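Local atomic coordinates of CdnC (Chryseobacterium gregarium DSM 19109, PDB entry 7MGV), a protein that probably uses ATP to install single and bicyclic omega-ester macrocycles in a ribosomally made multicore precursor peptide, as an ATP-grasp ligase. Residues 31-34 against 35-39. Residues are numbered along the deposited sequence; the frame is centred on the assembly and turned at random.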
loop_
_atom_site.group_PDB
_atom_site.type_symbol
_atom_site.label_atom_id
_atom_site.label_comp_id
_atom_site.label_asym_id
_atom_site.label_seq_id
_atom_site.Cartn_x
_atom_site.Cartn_y
_atom_site.Cartn_z
ATOM N N ALA A 31 18.540 -13.079 -7.187
ATOM C CA ALA A 31 18.688 -14.385 -6.557
ATOM C C ALA A 31 17.601 -15.355 -7.001
ATOM O O ALA A 31 17.836 -16.568 -7.042
ATOM C CB ALA A 31 18.696 -14.245 -5.034
ATOM N N ASP A 32 16.413 -14.853 -7.339
ATOM C CA ASP A 32 15.340 -15.699 -7.860
ATOM C C ASP A 32 15.529 -15.838 -9.364
ATOM O O ASP A 32 15.204 -14.931 -10.134
ATOM C CB ASP A 32 13.966 -15.125 -7.530
ATOM C CG ASP A 32 12.852 -15.788 -8.330
ATOM O OD1 ASP A 32 12.828 -17.036 -8.404
ATOM O OD2 ASP A 32 12.000 -15.061 -8.884
ATOM N N ASN A 33 16.065 -16.982 -9.780
ATOM C CA ASN A 33 16.184 -17.328 -11.187
ATOM C C ASN A 33 15.631 -18.714 -11.478
ATOM O O ASN A 33 15.738 -19.180 -12.617
ATOM C CB ASN A 33 17.653 -17.261 -11.632
ATOM C CG ASN A 33 17.815 -16.973 -13.117
ATOM O OD1 ASN A 33 18.748 -16.278 -13.524
ATOM N ND2 ASN A 33 16.918 -17.512 -13.932
ATOM N N PHE A 34 15.041 -19.382 -10.490
ATOM C CA PHE A 34 14.775 -20.811 -10.568
ATOM C C PHE A 34 13.304 -21.101 -10.828
ATOM O O PHE A 34 12.971 -21.827 -11.767
ATOM C CB PHE A 34 15.237 -21.510 -9.277
ATOM C CG PHE A 34 16.479 -20.907 -8.646
ATOM C CD1 PHE A 34 17.510 -20.393 -9.418
ATOM C CD2 PHE A 34 16.607 -20.862 -7.265
ATOM C CE1 PHE A 34 18.622 -19.824 -8.838
ATOM C CE2 PHE A 34 17.737 -20.309 -6.678
ATOM C CZ PHE A 34 18.745 -19.794 -7.466
ATOM N N SER A 35 12.417 -20.536 -10.008
ATOM C CA SER A 35 10.988 -20.659 -10.265
ATOM C C SER A 35 10.599 -19.938 -11.550
ATOM O O SER A 35 9.713 -20.393 -12.285
ATOM C CB SER A 35 10.194 -20.105 -9.082
ATOM O OG SER A 35 8.873 -19.781 -9.466
ATOM N N ILE A 36 11.251 -18.810 -11.840
ATOM C CA ILE A 36 10.964 -18.060 -13.054
ATOM C C ILE A 36 11.465 -18.787 -14.296
ATOM O O ILE A 36 11.005 -18.493 -15.402
ATOM C CB ILE A 36 11.574 -16.648 -12.958
ATOM C CG1 ILE A 36 11.005 -15.732 -14.046
ATOM C CG2 ILE A 36 13.091 -16.713 -13.044
ATOM C CD1 ILE A 36 11.748 -14.420 -14.186
ATOM N N ASP A 37 12.384 -19.744 -14.144
ATOM C CA ASP A 37 12.978 -20.395 -15.309
ATOM C C ASP A 37 11.948 -21.220 -16.073
ATOM O O ASP A 37 11.842 -21.117 -17.302
ATOM C CB ASP A 37 14.156 -21.268 -14.875
ATOM C CG ASP A 37 15.496 -20.627 -15.177
ATOM O OD1 ASP A 37 15.510 -19.525 -15.762
ATOM O OD2 ASP A 37 16.536 -21.223 -14.824
ATOM N N LYS A 38 11.175 -22.045 -15.365
ATOM C CA LYS A 38 10.191 -22.880 -16.046
ATOM C C LYS A 38 9.041 -22.043 -16.590
ATOM O O LYS A 38 8.509 -22.332 -17.670
ATOM C CB LYS A 38 9.677 -23.966 -15.101
ATOM C CG LYS A 38 9.886 -25.381 -15.621
ATOM C CD LYS A 38 11.368 -25.703 -15.762
ATOM C CE LYS A 38 11.589 -27.110 -16.299
ATOM N NZ LYS A 38 11.305 -27.214 -17.758
ATOM N N VAL A 39 8.649 -20.993 -15.862
ATOM C CA VAL A 39 7.628 -20.079 -16.368
ATOM C C VAL A 39 8.101 -19.418 -17.655
ATOM O O VAL A 39 7.344 -19.299 -18.624
ATOM C CB VAL A 39 7.258 -19.037 -15.295
ATOM C CG1 VAL A 39 6.343 -17.971 -15.877
ATOM C CG2 VAL A 39 6.598 -19.711 -14.103
#
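N33, in the loop, and D37, on the helix, are four residues apart, their side chains slanting across each other with the amide and carboxylate planes 61° apart. ND2 of N33 comes within 3.1 Å of OD1 of D37, but the angle is too poor for a hydrogen bond. The carboxylate also crowds the backbone oxygen of N33, with N33 O 3.0 Å from D37 CG, an acceptor-to-acceptor approach that probably does not attract. N33 CG stands anti to the backbone N (chi1 -153°), which brings the amide round to D37 although its CB sets off the other way. CG2 of I36 rests on the N33 backbone, 3.6 Å from C of N33. This turn carries the loop after strand 22-28 into helix 35-46, the first strand-to-helix connection of the parallel sheet in the MvdD-type pre-ATP-grasp domain; I36 also packs back on I26 and T28 of that strand. A weak bond from D37 N to F34 O, 3.2 Å long and bent to 145°, joins loop to helix. The CB bond of F34 points away from the helix, and its side chain touches F322, while S35, buried, touches F322 and R95. OD1 of D32 lies 3.9 Å from S35 N, too far for a hydrogen bond, while its OD2 forms a long, weak ion pair with R95.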